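Local coordinates for hypothetical protein (PDB 4EPS), which is probably a component of the fimbrium tip, the end of the filamentous surface appendages that mediate cell adhesion and biofilm formation, at residues A[300-308]-A[317-325]; A[346-354]-A[497-505]. All coordinates share one frame; numbering follows the deposited sequence.

Contact 1: residues A[300-308]-A[317-325]; sequences VGNPMPSVL and YTATNDALL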
loop_
_atom_site.group_PDB
_atom_site.type_symbol
_atom_site.label_atom_id
_atom_site.label_comp_id
_atom_site.label_asym_id
_atom_site.label_seq_id
_atom_site.Cartn_x
_atom_site.Cartn_y
_atom_site.Cartn_z
ATOM N N VAL A 300 -14.742 5.351 7.053
ATOM C CA VAL A 300 -13.394 4.860 7.407
ATOM C C VAL A 300 -12.792 5.780 8.477
ATOM O O VAL A 300 -12.769 6.995 8.294
ATOM C CB VAL A 300 -12.473 4.761 6.148
ATOM C CG1 VAL A 300 -11.023 4.357 6.533
ATOM C CG2 VAL A 300 -13.053 3.778 5.128
ATOM N N GLY A 301 -12.312 5.190 9.559
ATOM C CA GLY A 301 -11.705 5.950 10.644
ATOM C C GLY A 301 -12.082 5.373 11.986
ATOM O O GLY A 301 -12.762 4.339 12.058
ATOM N N ASN A 302 -11.641 6.026 13.062
ATOM C CA ASN A 302 -11.956 5.557 14.411
ATOM C C ASN A 302 -13.324 6.167 14.771
ATOM O O ASN A 302 -13.395 7.395 14.870
ATOM C CB ASN A 302 -10.832 5.970 15.396
ATOM C CG ASN A 302 -11.029 5.478 16.807
ATOM O OD1 ASN A 302 -12.150 5.308 17.266
ATOM N ND2 ASN A 302 -9.938 5.282 17.551
ATOM N N PRO A 303 -14.397 5.359 14.984
ATOM C CA PRO A 303 -15.728 5.958 15.232
ATOM C C PRO A 303 -16.073 6.165 16.707
ATOM O O PRO A 303 -17.243 6.438 17.025
ATOM C CB PRO A 303 -16.674 4.938 14.612
ATOM C CG PRO A 303 -15.973 3.603 14.875
ATOM C CD PRO A 303 -14.486 3.882 14.893
HETATM N N MSE A 304 -15.088 5.993 17.609
HETATM C CA MSE A 304 -15.366 6.188 19.030
HETATM C C MSE A 304 -15.648 7.659 19.302
HETATM O O MSE A 304 -14.902 8.530 18.840
HETATM C CB MSE A 304 -14.227 5.655 19.895
HETATM C CG MSE A 304 -14.287 4.164 20.023
HETATM SE SE MSE A 304 -12.567 3.422 20.366
HETATM C CE MSE A 304 -12.976 1.603 19.966
ATOM N N PRO A 305 -16.760 7.969 20.018
ATOM C CA PRO A 305 -17.096 9.390 20.241
ATOM C C PRO A 305 -16.040 10.149 21.078
ATOM O O PRO A 305 -15.816 11.341 20.837
ATOM C CB PRO A 305 -18.459 9.336 20.949
ATOM C CG PRO A 305 -18.564 7.994 21.530
ATOM C CD PRO A 305 -17.769 7.072 20.636
ATOM N N SER A 306 -15.353 9.468 22.006
ATOM C CA SER A 306 -14.318 10.151 22.814
ATOM C C SER A 306 -13.070 10.481 21.958
ATOM O O SER A 306 -12.235 11.281 22.374
ATOM C CB SER A 306 -13.935 9.323 24.039
ATOM O OG SER A 306 -13.362 8.074 23.691
ATOM N N VAL A 307 -12.954 9.871 20.768
ATOM C CA VAL A 307 -11.874 10.140 19.819
ATOM C C VAL A 307 -12.392 11.203 18.820
ATOM O O VAL A 307 -11.820 12.299 18.718
ATOM C CB VAL A 307 -11.352 8.831 19.130
ATOM C CG1 VAL A 307 -10.320 9.144 18.044
ATOM C CG2 VAL A 307 -10.751 7.872 20.163
ATOM N N LEU A 308 -13.515 10.905 18.122
ATOM C CA LEU A 308 -14.094 11.859 17.167
ATOM C C LEU A 308 -14.336 13.234 17.737
ATOM O O LEU A 308 -14.107 14.229 17.053
ATOM C CB LEU A 308 -15.461 11.341 16.638
ATOM C CG LEU A 308 -15.441 10.244 15.589
ATOM C CD1 LEU A 308 -16.873 9.688 15.381
ATOM C CD2 LEU A 308 -14.895 10.774 14.258
ATOM N N TYR A 317 -17.858 13.985 25.533
ATOM C CA TYR A 317 -17.529 12.580 25.293
ATOM C C TYR A 317 -16.102 12.298 25.748
ATOM O O TYR A 317 -15.155 12.910 25.251
ATOM C CB TYR A 317 -17.745 12.230 23.797
ATOM C CG TYR A 317 -19.122 12.670 23.347
ATOM C CD1 TYR A 317 -20.269 12.041 23.833
ATOM C CD2 TYR A 317 -19.284 13.781 22.523
ATOM C CE1 TYR A 317 -21.544 12.514 23.516
ATOM C CE2 TYR A 317 -20.555 14.247 22.181
ATOM C CZ TYR A 317 -21.682 13.613 22.687
ATOM O OH TYR A 317 -22.942 14.079 22.399
ATOM N N THR A 318 -15.976 11.439 26.760
ATOM C CA THR A 318 -14.704 11.063 27.391
ATOM C C THR A 318 -14.623 9.565 27.459
ATOM O O THR A 318 -15.626 8.900 27.190
ATOM C CB THR A 318 -14.590 11.666 28.830
ATOM O OG1 THR A 318 -15.530 11.002 29.670
ATOM C CG2 THR A 318 -14.817 13.171 28.881
ATOM N N ALA A 319 -13.467 9.004 27.895
ATOM C CA ALA A 319 -13.332 7.551 28.009
ATOM C C ALA A 319 -14.309 7.001 29.037
ATOM O O ALA A 319 -14.765 5.878 28.883
ATOM C CB ALA A 319 -11.898 7.173 28.380
ATOM N N THR A 320 -14.676 7.808 30.058
ATOM C CA THR A 320 -15.602 7.377 31.115
ATOM C C THR A 320 -16.998 7.035 30.551
ATOM O O THR A 320 -17.583 6.039 30.970
ATOM C CB THR A 320 -15.703 8.451 32.216
ATOM O OG1 THR A 320 -14.384 8.838 32.616
ATOM C CG2 THR A 320 -16.496 7.975 33.424
ATOM N N ASN A 321 -17.534 7.856 29.624
ATOM C CA ASN A 321 -18.873 7.575 29.108
ATOM C C ASN A 321 -18.862 7.032 27.646
ATOM O O ASN A 321 -19.863 7.192 26.952
ATOM C CB ASN A 321 -19.774 8.826 29.232
ATOM C CG ASN A 321 -19.328 10.050 28.469
ATOM O OD1 ASN A 321 -18.314 10.062 27.772
ATOM N ND2 ASN A 321 -20.100 11.116 28.571
ATOM N N ASP A 322 -17.746 6.393 27.198
ATOM C CA ASP A 322 -17.623 5.828 25.840
ATOM C C ASP A 322 -17.785 4.293 25.893
ATOM O O ASP A 322 -16.813 3.558 26.082
ATOM C CB ASP A 322 -16.292 6.235 25.161
ATOM C CG ASP A 322 -16.210 5.969 23.647
ATOM O OD1 ASP A 322 -16.903 5.042 23.157
ATOM O OD2 ASP A 322 -15.360 6.606 22.976
ATOM N N ALA A 323 -19.021 3.824 25.689
ATOM C CA ALA A 323 -19.395 2.405 25.715
ATOM C C ALA A 323 -18.711 1.603 24.609
ATOM O O ALA A 323 -18.384 0.436 24.826
ATOM C CB ALA A 323 -20.906 2.259 25.595
ATOM N N LEU A 324 -18.506 2.217 23.423
ATOM C CA LEU A 324 -17.845 1.561 22.298
ATOM C C LEU A 324 -16.371 1.282 22.631
ATOM O O LEU A 324 -15.892 0.182 22.363
ATOM C CB LEU A 324 -17.972 2.437 21.022
ATOM C CG LEU A 324 -17.294 1.934 19.727
ATOM C CD1 LEU A 324 -17.664 0.491 19.407
ATOM C CD2 LEU A 324 -17.663 2.843 18.530
ATOM N N LEU A 325 -15.655 2.282 23.177
ATOM C CA LEU A 325 -14.243 2.137 23.570
ATOM C C LEU A 325 -14.115 1.065 24.653
ATOM O O LEU A 325 -13.212 0.230 24.602
ATOM C CB LEU A 325 -13.687 3.489 24.080
ATOM C CG LEU A 325 -12.273 3.508 24.718
ATOM C CD1 LEU A 325 -11.195 3.024 23.730
ATOM C CD2 LEU A 325 -11.913 4.906 25.190
HETATM O O HOH W 1 -12.636 12.849 24.636
#
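Ser-306 and Asp-322 supply the direct hydrogen bonds between 300-308 and 317-325, and the aspartate can be followed outward. Its CB lies 3.8 Å from Ser-306 OG. With CG anti to the backbone N (chi1 -167°), the carboxylate meets Pro-305 from the opposite direction, Pro-305 CD lying 3.4 Å from each of Asp-322 OD1 and OD2. OD2 takes two donors: Ser-306 OG on its anti lone pair at 2.6 Å, and Ser-306 N at 3.0 Å from above the carboxylate plane. OD1 meets Leu-325 N, also from above, making Asp-322 the N-cap of helix 323-327. One carboxylate thus caps its own helix and grips the first turn of helix 305-308, whose N-cap is Met-304. A leucine in its place would probably leave Ser-306 N, Ser-306 OG and Leu-325 N without their acceptor and free the two helix starts to shift. In one of its two conformers, selenomethionine Met-304 crosses both leucines at about a right angle, CG 3.8 Å from Leu-324 CG and, less certainly, SE 3.7 Å from Leu-325 CD1. Pro-305 CB also lies 4.1 Å from Tyr-317 CB, a water bridges Ser-306 O and Tyr-317 O, and Tyr-317 OH bonds to Glu-378.

Contact 2: residues A[346-354]-A[497-505]; sequences FSPALTQSI and VKTNTYTYR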
loop_
_atom_site.group_PDB
_atom_site.type_symbol
_atom_site.label_atom_id
_atom_site.label_comp_id
_atom_site.label_asym_id
_atom_site.label_seq_id
_atom_site.Cartn_x
_atom_site.Cartn_y
_atom_site.Cartn_z
ATOM N N PHE A 346 -40.804 0.520 15.174
ATOM C CA PHE A 346 -39.598 0.543 15.991
ATOM C C PHE A 346 -39.886 0.004 17.364
ATOM O O PHE A 346 -39.176 -0.877 17.846
ATOM C CB PHE A 346 -39.011 1.971 16.076
ATOM C CG PHE A 346 -37.655 2.021 16.743
ATOM C CD1 PHE A 346 -36.492 1.881 16.000
ATOM C CD2 PHE A 346 -37.544 2.236 18.113
ATOM C CE1 PHE A 346 -35.239 1.927 16.622
ATOM C CE2 PHE A 346 -36.293 2.235 18.736
ATOM C CZ PHE A 346 -35.157 2.087 17.986
ATOM N N SER A 347 -40.897 0.571 18.025
ATOM C CA SER A 347 -41.280 0.181 19.375
ATOM C C SER A 347 -42.688 0.641 19.643
ATOM O O SER A 347 -43.206 1.459 18.872
ATOM C CB SER A 347 -40.329 0.814 20.396
ATOM O OG SER A 347 -40.646 2.174 20.646
ATOM N N PRO A 348 -43.334 0.224 20.751
ATOM C CA PRO A 348 -44.623 0.849 21.073
ATOM C C PRO A 348 -44.381 2.294 21.540
ATOM O O PRO A 348 -43.242 2.644 21.862
ATOM C CB PRO A 348 -45.182 -0.027 22.203
ATOM C CG PRO A 348 -44.050 -0.755 22.772
ATOM C CD PRO A 348 -42.885 -0.703 21.816
ATOM N N ALA A 349 -45.424 3.135 21.557
ATOM C CA ALA A 349 -45.307 4.492 22.117
ATOM C C ALA A 349 -45.147 4.330 23.627
ATOM O O ALA A 349 -45.786 3.450 24.204
ATOM C CB ALA A 349 -46.543 5.314 21.782
ATOM N N LEU A 350 -44.222 5.065 24.251
ATOM C CA LEU A 350 -43.959 4.891 25.684
ATOM C C LEU A 350 -44.590 5.999 26.501
ATOM O O LEU A 350 -44.802 7.089 25.982
ATOM C CB LEU A 350 -42.444 4.874 25.946
ATOM C CG LEU A 350 -41.581 3.845 25.176
ATOM C CD1 LEU A 350 -40.112 4.070 25.463
ATOM C CD2 LEU A 350 -41.949 2.400 25.561
ATOM N N THR A 351 -44.847 5.736 27.793
ATOM C CA THR A 351 -45.363 6.755 28.712
ATOM C C THR A 351 -44.165 7.607 29.126
ATOM O O THR A 351 -44.206 8.829 29.041
ATOM C CB THR A 351 -46.080 6.092 29.910
ATOM O OG1 THR A 351 -47.181 5.320 29.431
ATOM C CG2 THR A 351 -46.565 7.104 30.927
ATOM N N GLN A 352 -43.097 6.941 29.564
ATOM C CA GLN A 352 -41.845 7.565 29.942
ATOM C C GLN A 352 -40.806 7.235 28.849
ATOM O O GLN A 352 -40.594 6.059 28.535
ATOM C CB GLN A 352 -41.427 7.064 31.327
ATOM C CG GLN A 352 -40.010 7.420 31.735
ATOM C CD GLN A 352 -39.550 6.614 32.921
ATOM O OE1 GLN A 352 -39.469 5.376 32.882
ATOM N NE2 GLN A 352 -39.149 7.310 33.969
ATOM N N SER A 353 -40.174 8.273 28.259
ATOM C CA SER A 353 -39.158 8.062 27.213
ATOM C C SER A 353 -37.974 7.284 27.760
ATOM O O SER A 353 -37.780 7.233 28.976
ATOM C CB SER A 353 -38.676 9.400 26.653
ATOM O OG SER A 353 -37.969 10.142 27.637
ATOM N N ILE A 354 -37.161 6.704 26.871
ATOM C CA ILE A 354 -35.947 5.996 27.287
ATOM C C ILE A 354 -35.008 7.014 27.959
ATOM O O ILE A 354 -34.362 6.696 28.950
ATOM C CB ILE A 354 -35.295 5.287 26.071
ATOM C CG1 ILE A 354 -36.232 4.167 25.558
ATOM C CG2 ILE A 354 -33.911 4.713 26.443
ATOM C CD1 ILE A 354 -36.219 4.029 24.129
ATOM N N VAL A 497 -42.668 8.799 14.587
ATOM C CA VAL A 497 -43.587 8.147 15.555
ATOM C C VAL A 497 -43.183 6.676 15.623
ATOM O O VAL A 497 -43.096 6.045 14.581
ATOM C CB VAL A 497 -45.079 8.331 15.171
ATOM C CG1 VAL A 497 -45.995 7.712 16.231
ATOM C CG2 VAL A 497 -45.412 9.819 14.953
ATOM N N LYS A 498 -42.854 6.175 16.823
ATOM C CA LYS A 498 -42.288 4.838 17.075
ATOM C C LYS A 498 -43.137 3.692 16.489
ATOM O O LYS A 498 -42.586 2.643 16.155
ATOM C CB LYS A 498 -42.094 4.636 18.577
ATOM C CG LYS A 498 -40.909 5.434 19.124
ATOM C CD LYS A 498 -40.928 5.523 20.654
ATOM C CE LYS A 498 -39.821 6.419 21.149
ATOM N NZ LYS A 498 -39.594 6.268 22.609
ATOM N N THR A 499 -44.458 3.924 16.340
ATOM C CA THR A 499 -45.454 2.975 15.824
ATOM C C THR A 499 -45.679 3.156 14.308
ATOM O O THR A 499 -46.429 2.381 13.709
ATOM C CB THR A 499 -46.764 3.121 16.609
ATOM O OG1 THR A 499 -47.200 4.474 16.468
ATOM C CG2 THR A 499 -46.594 2.775 18.074
ATOM N N ASN A 500 -44.992 4.132 13.672
ATOM C CA ASN A 500 -45.054 4.279 12.218
ATOM C C ASN A 500 -44.150 3.215 11.568
ATOM O O ASN A 500 -43.482 2.478 12.279
ATOM C CB ASN A 500 -44.660 5.691 11.777
ATOM C CG ASN A 500 -45.790 6.678 11.853
ATOM O OD1 ASN A 500 -46.901 6.342 12.228
ATOM N ND2 ASN A 500 -45.530 7.905 11.497
ATOM N N THR A 501 -44.139 3.130 10.237
ATOM C CA THR A 501 -43.313 2.170 9.502
ATOM C C THR A 501 -42.277 2.915 8.687
ATOM O O THR A 501 -42.647 3.693 7.809
ATOM C CB THR A 501 -44.199 1.275 8.600
ATOM O OG1 THR A 501 -45.081 0.518 9.428
ATOM C CG2 THR A 501 -43.374 0.313 7.737
ATOM N N TYR A 502 -40.987 2.681 8.976
ATOM C CA TYR A 502 -39.895 3.282 8.210
ATOM C C TYR A 502 -38.865 2.186 7.856
ATOM O O TYR A 502 -39.048 1.019 8.211
ATOM C CB TYR A 502 -39.238 4.467 8.943
ATOM C CG TYR A 502 -40.202 5.562 9.355
ATOM C CD1 TYR A 502 -40.801 6.394 8.404
ATOM C CD2 TYR A 502 -40.544 5.747 10.687
ATOM C CE1 TYR A 502 -41.667 7.427 8.788
ATOM C CE2 TYR A 502 -41.429 6.759 11.080
ATOM C CZ TYR A 502 -42.005 7.576 10.125
ATOM O OH TYR A 502 -42.887 8.552 10.543
ATOM N N THR A 503 -37.791 2.573 7.167
ATOM C CA THR A 503 -36.797 1.618 6.667
ATOM C C THR A 503 -35.655 1.431 7.625
ATOM O O THR A 503 -35.105 2.402 8.163
ATOM C CB THR A 503 -36.270 2.082 5.295
ATOM O OG1 THR A 503 -37.388 2.195 4.424
ATOM C CG2 THR A 503 -35.271 1.094 4.679
ATOM N N TYR A 504 -35.264 0.172 7.785
ATOM C CA TYR A 504 -34.087 -0.201 8.555
ATOM C C TYR A 504 -32.867 -0.458 7.681
ATOM O O TYR A 504 -32.949 -1.178 6.686
ATOM C CB TYR A 504 -34.352 -1.514 9.313
ATOM C CG TYR A 504 -35.191 -1.359 10.556
ATOM C CD1 TYR A 504 -34.609 -1.013 11.770
ATOM C CD2 TYR A 504 -36.558 -1.637 10.538
ATOM C CE1 TYR A 504 -35.367 -0.910 12.932
ATOM C CE2 TYR A 504 -37.330 -1.526 11.693
ATOM C CZ TYR A 504 -36.726 -1.180 12.890
ATOM O OH TYR A 504 -37.460 -1.075 14.035
ATOM N N ARG A 505 -31.730 0.052 8.122
ATOM C CA ARG A 505 -30.376 -0.325 7.689
ATOM C C ARG A 505 -29.585 -0.488 8.986
ATOM O O ARG A 505 -29.755 0.330 9.889
ATOM C CB ARG A 505 -29.728 0.724 6.769
ATOM C CG ARG A 505 -30.230 0.698 5.329
ATOM C CD ARG A 505 -29.559 -0.418 4.525
ATOM N NE ARG A 505 -30.143 -0.485 3.186
ATOM C CZ ARG A 505 -29.694 -1.255 2.205
ATOM N NH1 ARG A 505 -28.641 -2.048 2.399
ATOM N NH2 ARG A 505 -30.317 -1.278 1.038
HETATM O O HOH W 2 -38.743 3.576 22.252
#
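Backbone bonds from Phe-346 and Ser-347 converge on one acceptor, Lys-498 O. Phe-346 N approaches nearly along the C=O axis at 2.9 Å; the second bond, from Ser-347 N to the same Lys-498 O, is longer at 3.3 Å and comes from 43° above the carbonyl plane.

Among polar side-chain contacts, a water joins Ser-347 OG to Lys-498 NZ, donating to the hydroxyl and accepting from the amine; Ser-347 OG itself donates to Pro-348 O. Beyond the two segments NZ forms a salt bridge with Glu-474 and bonds to Asn-477 O, which ties it to the three-stranded antiparallel sheet.

Lys-498 and Thr-499 are the central residues of a type I beta turn, closed by Asn-500 N to Val-497 O at 2.8 Å, on the connection from strand 490-497 to strand 502-509. The loop after edge strand 342-344 packs on this turn.

In van der Waals contact, the extended aliphatic chain of Lys-498 runs along the Ser-347 hydroxyl, CD 3.4 Å from OG. Carbon likewise meets nitrogen where Leu-350 CD1 lies 3.6 Å from Lys-498 NZ and Thr-499 CG2 3.7 Å from Ala-349 N. Phe-346 and Tyr-504 cross at about a right angle, their apolar pair being Phe-346 CD1 and Tyr-504 CE1 at 4.3 Å; Tyr-504 OH bonds to Lys-345 O, and its ring stacks with Tyr-412.

How the contacts relate
The two contacts do not touch: their centres are 26 Å apart, and their nearest atoms about 13 Å. Contact 1 is the more buried, with six of its ten touching residues buried against five in contact 2, and it lies nearer the centre of the chain. Both border the six-stranded antiparallel sheet, just after the end of strand 293-300 for contact 1 and around neighbouring strands 342-344 and 502-509 for contact 2. Contact 1 joins two helix starts close in sequence through a carboxylate. Contact 2 brings a loop against a beta turn and the start of strand 502-509, 143 residues away at the closest ends, its direct hydrogen bonds being backbone to backbone and its lysine charge answered outside the segments.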